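Local coordinates for Aac(6')-ib (Escherichia coli, PDB 2VQY), which probably transfers an acetyl group from acetyl-CoA to the 6'-amino group of aminoglycoside antibiotics such as kanamycin B and amikacin, conferring resistance to them, at residues E41-S46 with D118-N123; C166-G171 with V186-T191. The protein carries 2 engineered substitutions. All coordinates share one frame; numbering follows the deposited sequence.

Contact 1: residues E41-S46 with D118-N123. With ACO (acetyl coenzyme *a), chain B.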
loop_
_atom_site.group_PDB
_atom_site.type_symbol
_atom_site.label_atom_id
_atom_site.label_comp_id
_atom_site.label_asym_id
_atom_site.label_seq_id
_atom_site.Cartn_x
_atom_site.Cartn_y
_atom_site.Cartn_z
ATOM N N GLU A 41 -2.652 -7.257 -16.035
ATOM C CA GLU A 41 -3.948 -6.779 -16.497
ATOM C C GLU A 41 -4.424 -5.553 -15.688
ATOM O O GLU A 41 -4.832 -4.522 -16.267
ATOM C CB GLU A 41 -4.999 -7.890 -16.465
ATOM C CG GLU A 41 -6.338 -7.358 -16.956
ATOM C CD GLU A 41 -7.421 -8.421 -17.068
ATOM O OE1 GLU A 41 -7.160 -9.609 -16.815
ATOM O OE2 GLU A 41 -8.541 -8.022 -17.430
ATOM N N TRP A 42 -4.384 -5.681 -14.362
ATOM C CA TRP A 42 -4.823 -4.594 -13.467
ATOM C C TRP A 42 -4.062 -3.299 -13.682
ATOM O O TRP A 42 -4.677 -2.224 -13.826
ATOM C CB TRP A 42 -4.692 -5.035 -12.007
ATOM C CG TRP A 42 -5.656 -6.122 -11.567
ATOM C CD1 TRP A 42 -6.704 -6.677 -12.281
ATOM C CD2 TRP A 42 -5.654 -6.753 -10.295
ATOM N NE1 TRP A 42 -7.337 -7.628 -11.515
ATOM C CE2 TRP A 42 -6.722 -7.680 -10.280
ATOM C CE3 TRP A 42 -4.846 -6.614 -9.143
ATOM C CZ2 TRP A 42 -6.997 -8.483 -9.162
ATOM C CZ3 TRP A 42 -5.126 -7.401 -8.032
ATOM C CH2 TRP A 42 -6.201 -8.308 -8.040
ATOM N N LEU A 43 -2.732 -3.396 -13.736
ATOM C CA LEU A 43 -1.822 -2.233 -13.851
ATOM C C LEU A 43 -1.977 -1.459 -15.155
ATOM O O LEU A 43 -1.461 -0.357 -15.301
ATOM C CB LEU A 43 -0.358 -2.660 -13.650
ATOM C CG LEU A 43 -0.012 -3.144 -12.230
ATOM C CD1 LEU A 43 1.458 -3.525 -12.136
ATOM C CD2 LEU A 43 -0.344 -2.053 -11.181
ATOM N N ASN A 44 -2.697 -2.061 -16.099
ATOM C CA ASN A 44 -3.028 -1.424 -17.355
ATOM C C ASN A 44 -4.479 -0.958 -17.465
ATOM O O ASN A 44 -4.926 -0.537 -18.551
ATOM C CB ASN A 44 -2.626 -2.335 -18.518
ATOM C CG ASN A 44 -1.137 -2.344 -18.734
ATOM O OD1 ASN A 44 -0.580 -1.389 -19.277
ATOM N ND2 ASN A 44 -0.465 -3.410 -18.274
ATOM N N ARG A 45 -5.217 -1.019 -16.361
ATOM C CA ARG A 45 -6.572 -0.460 -16.357
ATOM C C ARG A 45 -6.484 1.040 -16.146
ATOM O O ARG A 45 -5.634 1.522 -15.397
ATOM C CB ARG A 45 -7.460 -1.143 -15.327
ATOM C CG ARG A 45 -7.680 -2.605 -15.662
ATOM C CD ARG A 45 -8.622 -3.267 -14.718
ATOM N NE ARG A 45 -8.863 -4.641 -15.126
ATOM C CZ ARG A 45 -9.448 -5.563 -14.384
ATOM N NH1 ARG A 45 -9.861 -5.298 -13.146
ATOM N NH2 ARG A 45 -9.622 -6.776 -14.897
ATOM N N SER A 46 -7.330 1.789 -16.846
ATOM C CA SER A 46 -7.140 3.234 -16.883
ATOM C C SER A 46 -7.230 3.912 -15.494
ATOM O O SER A 46 -6.438 4.809 -15.209
ATOM C CB SER A 46 -8.011 3.889 -17.970
ATOM O OG SER A 46 -9.123 4.557 -17.435
ATOM N N ASP A 118 1.348 0.686 0.012
ATOM C CA ASP A 118 0.772 1.206 -1.249
ATOM C C ASP A 118 -0.307 0.217 -1.638
ATOM O O ASP A 118 -0.194 -0.990 -1.309
ATOM C CB ASP A 118 1.825 1.271 -2.369
ATOM C CG ASP A 118 3.082 2.035 -1.964
ATOM O OD1 ASP A 118 3.023 3.276 -1.993
ATOM O OD2 ASP A 118 4.122 1.405 -1.646
ATOM N N GLN A 119 -1.366 0.686 -2.298
ATOM C CA GLN A 119 -2.435 -0.257 -2.679
ATOM C C GLN A 119 -3.303 0.270 -3.794
ATOM O O GLN A 119 -3.290 1.485 -4.115
ATOM C CB GLN A 119 -3.291 -0.700 -1.469
ATOM C CG GLN A 119 -4.322 0.293 -0.968
ATOM C CD GLN A 119 -3.691 1.532 -0.429
ATOM O OE1 GLN A 119 -2.801 1.477 0.433
ATOM N NE2 GLN A 119 -4.133 2.680 -0.945
ATOM N N LEU A 120 -4.051 -0.654 -4.393
ATOM C CA LEU A 120 -4.939 -0.308 -5.501
ATOM C C LEU A 120 -6.122 -1.272 -5.501
ATOM O O LEU A 120 -5.997 -2.428 -5.066
ATOM C CB LEU A 120 -4.185 -0.337 -6.844
ATOM C CG LEU A 120 -3.624 -1.680 -7.306
ATOM C CD1 LEU A 120 -4.713 -2.443 -8.142
ATOM C CD2 LEU A 120 -2.333 -1.490 -8.115
ATOM N N LEU A 121 -7.257 -0.786 -5.971
ATOM C CA LEU A 121 -8.430 -1.632 -6.188
ATOM C C LEU A 121 -8.527 -1.927 -7.693
ATOM O O LEU A 121 -8.464 -1.019 -8.527
ATOM C CB LEU A 121 -9.697 -0.946 -5.685
ATOM C CG LEU A 121 -9.869 -0.704 -4.173
ATOM C CD1 LEU A 121 -11.189 0.089 -3.942
ATOM C CD2 LEU A 121 -9.847 -2.011 -3.410
ATOM N N ALA A 122 -8.682 -3.212 -8.001
ATOM C CA ALA A 122 -8.653 -3.732 -9.367
ATOM C C ALA A 122 -9.788 -3.237 -10.283
ATOM O O ALA A 122 -9.576 -3.044 -11.472
ATOM C CB ALA A 122 -8.694 -5.245 -9.297
ATOM N N ASN A 123 -10.978 -3.050 -9.706
ATOM C CA ASN A 123 -12.219 -2.818 -10.466
ATOM C C ASN A 123 -12.736 -1.390 -10.339
ATOM O O ASN A 123 -13.028 -0.915 -9.240
ATOM C CB ASN A 123 -13.294 -3.827 -10.030
ATOM C CG ASN A 123 -12.858 -5.263 -10.245
ATOM O OD1 ASN A 123 -12.349 -5.596 -11.303
ATOM N ND2 ASN A 123 -13.019 -6.103 -9.231
HETATM N N1A ACO B . -11.586 15.370 -2.341
HETATM C C2A ACO B . -11.877 14.931 -1.115
HETATM N N3A ACO B . -12.318 13.690 -0.928
HETATM C C4A ACO B . -12.470 12.845 -1.977
HETATM C C5A ACO B . -12.167 13.261 -3.259
HETATM C C6A ACO B . -11.717 14.567 -3.429
HETATM N N6A ACO B . -11.416 15.017 -4.652
HETATM N N7A ACO B . -12.406 12.244 -4.082
HETATM C C8A ACO B . -12.858 11.218 -3.353
HETATM N N9A ACO B . -12.898 11.590 -2.072
HETATM C C1B ACO B . -13.305 10.785 -0.882
HETATM C C2B ACO B . -14.595 9.989 -0.964
HETATM O O2B ACO B . -15.716 10.861 -0.783
HETATM C C3B ACO B . -14.409 9.078 0.245
HETATM O O3B ACO B . -14.587 9.812 1.467
HETATM P P3B ACO B . -16.003 9.896 2.257
HETATM O O7A ACO B . -15.695 10.916 3.474
HETATM O O8A ACO B . -16.208 8.442 2.890
HETATM O O9A ACO B . -17.099 10.350 1.355
HETATM C C4B ACO B . -12.903 8.759 0.199
HETATM O O4B ACO B . -12.311 9.769 -0.653
HETATM C C5B ACO B . -12.422 7.408 -0.365
HETATM O O5B ACO B . -12.685 6.335 0.542
HETATM P P1A ACO B . -12.976 4.857 -0.041
HETATM O O1A ACO B . -12.734 3.869 1.058
HETATM O O2A ACO B . -14.258 4.783 -0.803
HETATM O O3A ACO B . -11.810 4.760 -1.088
HETATM P P2A ACO B . -11.694 3.636 -2.244
HETATM O O4A ACO B . -12.491 2.459 -1.913
HETATM O O5A ACO B . -11.838 4.302 -3.584
HETATM O O6A ACO B . -10.107 3.279 -2.048
HETATM C CBP ACO B . -8.005 3.692 -3.269
HETATM C CCP ACO B . -9.013 4.236 -2.228
HETATM C CDP ACO B . -6.856 4.746 -3.417
HETATM C CEP ACO B . -7.439 2.356 -2.743
HETATM C CAP ACO B . -8.751 3.509 -4.639
HETATM O OAP ACO B . -9.539 4.693 -4.963
HETATM C C9P ACO B . -7.788 3.122 -5.795
HETATM O O9P ACO B . -7.346 1.966 -5.875
HETATM N N8P ACO B . -7.494 4.120 -6.648
HETATM C C7P ACO B . -6.613 4.006 -7.821
HETATM C C6P ACO B . -5.181 3.555 -7.429
HETATM C C5P ACO B . -4.509 4.500 -6.417
HETATM O O5P ACO B . -4.847 5.680 -6.350
HETATM N N4P ACO B . -3.586 3.892 -5.640
HETATM C C3P ACO B . -2.800 4.406 -4.675
HETATM C C2P ACO B . -2.830 5.689 -4.185
HETATM S S1P ACO B . -1.481 6.261 -3.048
HETATM C C ACO B . -0.637 4.915 -2.259
HETATM O O ACO B . -0.906 3.716 -2.464
HETATM C CH3 ACO B . 0.455 5.410 -1.270
#
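Leu120, near the end of strand 114-121 of the GNAT fold, and Ala122 and Asn123, just past that end, meet Leu43, Trp42 and Arg45 of 41-46, while the same strand end holds acetyl-CoA. First along it, Gln119 N donates to the thioester oxygen O of the cofactor at 3.1 Å. Leu120 turns its side chain to the helix: CG sits between its backbone N and carbonyl carbon (chi1 64°), and CD2 meets Leu43 CD2 at 3.7 Å, the pair crossing at about a right angle. Leu121 points away, and its N binds the pantetheine carbonyl O9P at 2.8 Å, as is usual for this strand in GNAT enzymes. Ala122 sets its methyl over one face of the Trp42 indole, a CH-pi contact with CB 3.4 Å from the centroid of the five-membered ring. Its carbonyl O takes a nearly straight bond from Arg45 NH1 (2.8 Å), in the guanidinium plane but above the carbonyl plane. Asn123 OD1 adds a weak bond to the same NH1, its ND2 being engaged by Gln126. A salt bridge from NH2 to Glu41 OE2 steadies the guanidinium further, and Trp42 CD1 lies over one guanidinium face, 3.5 Å above the plane and offset toward the rim.

Contact 2: residues C166-G171 with V186-T191. With ACO (acetyl coenzyme *a), chain B.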
loop_
_atom_site.group_PDB
_atom_site.type_symbol
_atom_site.label_atom_id
_atom_site.label_comp_id
_atom_site.label_asym_id
_atom_site.label_seq_id
_atom_site.Cartn_x
_atom_site.Cartn_y
_atom_site.Cartn_z
ATOM N N CYS A 166 -9.071 8.300 1.909
ATOM C CA CYS A 166 -9.134 6.873 2.295
ATOM C C CYS A 166 -8.194 6.587 3.477
ATOM O O CYS A 166 -8.612 5.969 4.460
ATOM C CB CYS A 166 -8.765 5.998 1.102
ATOM S SG CYS A 166 -8.549 4.266 1.534
ATOM N N TYR A 167 -6.944 7.056 3.392
ATOM C CA TYR A 167 -5.988 6.811 4.479
ATOM C C TYR A 167 -6.427 7.468 5.778
ATOM O O TYR A 167 -6.268 6.889 6.843
ATOM C CB TYR A 167 -4.590 7.284 4.090
ATOM C CG TYR A 167 -3.921 6.393 3.065
ATOM C CD1 TYR A 167 -3.739 5.031 3.319
ATOM C CD2 TYR A 167 -3.402 6.926 1.879
ATOM C CE1 TYR A 167 -3.082 4.197 2.396
ATOM C CE2 TYR A 167 -2.754 6.109 0.954
ATOM C CZ TYR A 167 -2.621 4.744 1.213
ATOM O OH TYR A 167 -1.971 3.917 0.331
ATOM N N GLU A 168 -6.961 8.682 5.674
ATOM C CA GLU A 168 -7.534 9.366 6.853
ATOM C C GLU A 168 -8.621 8.551 7.539
ATOM O O GLU A 168 -8.582 8.362 8.756
ATOM C CB GLU A 168 -8.087 10.738 6.455
ATOM C CG GLU A 168 -7.002 11.741 6.257
ATOM C CD GLU A 168 -7.565 13.149 6.234
ATOM O OE1 GLU A 168 -8.770 13.301 5.868
ATOM O OE2 GLU A 168 -6.811 14.075 6.618
ATOM N N LYS A 169 -9.552 8.016 6.754
ATOM C CA LYS A 169 -10.647 7.202 7.277
ATOM C C LYS A 169 -10.129 5.918 7.925
ATOM O O LYS A 169 -10.713 5.412 8.878
ATOM C CB LYS A 169 -11.651 6.865 6.172
ATOM C CG LYS A 169 -12.411 8.075 5.645
ATOM C CD LYS A 169 -13.638 7.659 4.891
ATOM C CE LYS A 169 -13.306 7.005 3.609
ATOM N NZ LYS A 169 -14.488 6.220 3.110
ATOM N N ALA A 170 -8.992 5.435 7.426
ATOM C CA ALA A 170 -8.332 4.251 7.964
ATOM C C ALA A 170 -7.417 4.548 9.174
ATOM O O ALA A 170 -6.755 3.639 9.679
ATOM C CB ALA A 170 -7.538 3.577 6.857
ATOM N N GLY A 171 -7.373 5.801 9.626
ATOM C CA GLY A 171 -6.654 6.161 10.854
ATOM C C GLY A 171 -5.292 6.824 10.672
ATOM O O GLY A 171 -4.566 7.021 11.650
ATOM N N VAL A 186 2.363 13.635 0.146
ATOM C CA VAL A 186 1.771 13.984 1.429
ATOM C C VAL A 186 2.107 12.780 2.332
ATOM O O VAL A 186 1.527 11.709 2.180
ATOM C CB VAL A 186 0.265 14.242 1.339
ATOM C CG1 VAL A 186 -0.364 14.488 2.707
ATOM C CG2 VAL A 186 -0.044 15.419 0.358
ATOM N N TYR A 187 3.065 12.997 3.228
ATOM C CA TYR A 187 3.507 11.967 4.174
ATOM C C TYR A 187 2.425 11.770 5.242
ATOM O O TYR A 187 2.018 12.734 5.922
ATOM C CB TYR A 187 4.837 12.400 4.800
ATOM C CG TYR A 187 5.493 11.300 5.591
ATOM C CD1 TYR A 187 5.924 10.122 4.959
ATOM C CD2 TYR A 187 5.671 11.432 6.972
ATOM C CE1 TYR A 187 6.559 9.077 5.700
ATOM C CE2 TYR A 187 6.287 10.396 7.737
ATOM C CZ TYR A 187 6.708 9.227 7.087
ATOM O OH TYR A 187 7.303 8.223 7.823
ATOM N N MET A 188 1.949 10.530 5.416
ATOM C CA MET A 188 0.892 10.242 6.363
ATOM C C MET A 188 1.312 9.082 7.248
ATOM O O MET A 188 1.930 8.159 6.762
ATOM C CB MET A 188 -0.411 9.865 5.641
ATOM C CG MET A 188 -0.944 10.987 4.672
ATOM S SD MET A 188 -2.464 10.506 3.885
ATOM C CE MET A 188 -3.655 10.684 5.226
ATOM N N VAL A 189 0.980 9.147 8.536
ATOM C CA VAL A 189 1.410 8.077 9.456
ATOM C C VAL A 189 0.277 7.632 10.389
ATOM O O VAL A 189 -0.684 8.378 10.675
ATOM C CB VAL A 189 2.667 8.456 10.304
ATOM C CG1 VAL A 189 3.883 8.839 9.428
ATOM C CG2 VAL A 189 2.319 9.510 11.353
ATOM N N GLN A 190 0.420 6.406 10.898
ATOM C CA GLN A 190 -0.439 5.890 11.946
ATOM C C GLN A 190 0.495 5.142 12.896
ATOM O O GLN A 190 1.120 4.170 12.496
ATOM C CB GLN A 190 -1.522 4.963 11.383
ATOM C CG GLN A 190 -2.448 4.416 12.448
ATOM C CD GLN A 190 -3.661 3.666 11.936
ATOM O OE1 GLN A 190 -3.944 3.591 10.712
ATOM N NE2 GLN A 190 -4.436 3.195 12.860
ATOM N N THR A 191 0.608 5.608 14.141
ATOM C CA THR A 191 1.567 4.978 15.082
ATOM C C THR A 191 0.887 3.793 15.760
ATOM O O THR A 191 -0.347 3.697 15.791
ATOM C CB THR A 191 2.047 5.950 16.197
ATOM O OG1 THR A 191 0.925 6.264 17.036
ATOM C CG2 THR A 191 2.640 7.227 15.591
HETATM N N1A ACO B . -11.586 15.370 -2.341
HETATM C C2A ACO B . -11.877 14.931 -1.115
HETATM N N3A ACO B . -12.318 13.690 -0.928
HETATM C C4A ACO B . -12.470 12.845 -1.977
HETATM C C5A ACO B . -12.167 13.261 -3.259
HETATM C C6A ACO B . -11.717 14.567 -3.429
HETATM N N6A ACO B . -11.416 15.017 -4.652
HETATM N N7A ACO B . -12.406 12.244 -4.082
HETATM C C8A ACO B . -12.858 11.218 -3.353
HETATM N N9A ACO B . -12.898 11.590 -2.072
HETATM C C1B ACO B . -13.305 10.785 -0.882
HETATM C C2B ACO B . -14.595 9.989 -0.964
HETATM O O2B ACO B . -15.716 10.861 -0.783
HETATM C C3B ACO B . -14.409 9.078 0.245
HETATM O O3B ACO B . -14.587 9.812 1.467
HETATM P P3B ACO B . -16.003 9.896 2.257
HETATM O O7A ACO B . -15.695 10.916 3.474
HETATM O O8A ACO B . -16.208 8.442 2.890
HETATM O O9A ACO B . -17.099 10.350 1.355
HETATM C C4B ACO B . -12.903 8.759 0.199
HETATM O O4B ACO B . -12.311 9.769 -0.653
HETATM C C5B ACO B . -12.422 7.408 -0.365
HETATM O O5B ACO B . -12.685 6.335 0.542
HETATM P P1A ACO B . -12.976 4.857 -0.041
HETATM O O1A ACO B . -12.734 3.869 1.058
HETATM O O2A ACO B . -14.258 4.783 -0.803
HETATM O O3A ACO B . -11.810 4.760 -1.088
HETATM P P2A ACO B . -11.694 3.636 -2.244
HETATM O O4A ACO B . -12.491 2.459 -1.913
HETATM O O5A ACO B . -11.838 4.302 -3.584
HETATM O O6A ACO B . -10.107 3.279 -2.048
HETATM C CBP ACO B . -8.005 3.692 -3.269
HETATM C CCP ACO B . -9.013 4.236 -2.228
HETATM C CDP ACO B . -6.856 4.746 -3.417
HETATM C CEP ACO B . -7.439 2.356 -2.743
HETATM C CAP ACO B . -8.751 3.509 -4.639
HETATM O OAP ACO B . -9.539 4.693 -4.963
HETATM C C9P ACO B . -7.788 3.122 -5.795
HETATM O O9P ACO B . -7.346 1.966 -5.875
HETATM N N8P ACO B . -7.494 4.120 -6.648
HETATM C C7P ACO B . -6.613 4.006 -7.821
HETATM C C6P ACO B . -5.181 3.555 -7.429
HETATM C C5P ACO B . -4.509 4.500 -6.417
HETATM O O5P ACO B . -4.847 5.680 -6.350
HETATM N N4P ACO B . -3.586 3.892 -5.640
HETATM C C3P ACO B . -2.800 4.406 -4.675
HETATM C C2P ACO B . -2.830 5.689 -4.185
HETATM S S1P ACO B . -1.481 6.261 -3.048
HETATM C C ACO B . -0.637 4.915 -2.259
HETATM O O ACO B . -0.906 3.716 -2.464
HETATM C CH3 ACO B . 0.455 5.410 -1.270
#
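A Met-aromatic contact joins helix 161-169 to strand 183-191: Met188 SD lies 5.3 Å from the centroid of the Tyr167 ring and approaches it obliquely, 63° off the normal. The thioether does more than lean on the ring. Its chain runs straight to SD and then bends (chi3 75°), which carries CE onto the helix, 3.7 Å from Tyr167 CB and equally near Glu168 CG. Glu168 crosses Met188 at about a right angle and meets the methyl with its CG; its carboxylate is held by two salt bridges, OE2 to Arg174 and OE1 to Arg165. Tyr167 is also packed edge-to-face with Phe172, and its hydroxyl is hydrogen-bonded to Gln119 OE1.

This is the way a GNAT domain lays a helix over its central sheet, with the cofactor running past the helix, where Lys169 and Cys166 touch it. Lys169 NZ donates to the 3'-phosphate oxygen O8A at 2.8 Å and weakly to O5B. Cys166 adds an apolar touch, CB to ACO CCP.

At its C-terminal end the helix closes in a Schellman motif. Gly171 takes a positive phi of 102°, with backbone angles at which a side chain would press on the Ala170 carbonyl, so that glycine suits the position, and its N bonds back to Glu168 O. The turn brings the backbone of Gly171 against Gln190, whose chain is extended beyond CG. Gln190 CG comes 3.5 Å from Gly171 O, and the flat end of the side chain passes along the turn close to the Ala170 carbonyl.

Overall arrangement
Contacts 1 and 2 have centres about 21 Å apart, yet both reach the same seven-stranded sheet and both touch acetyl-CoA. They grip different parts of the cofactor, contact 1 its acetyl and pantetheine portion, contact 2 the 3'-phosphate. The two contacts join directly at the acetyl end, where Gln119 OE1 and Tyr167 OH lie 2.6 Å apart; Tyr167 OH also stands 3.0 Å from the thioester oxygen O of the cofactor. Bound paromomycin lies close to both: Asp118 OD1 is hydrogen-bonded to it, and its nearest approach to the side chains of Tyr167 and Leu43 is about 5 Å and 7 Å respectively.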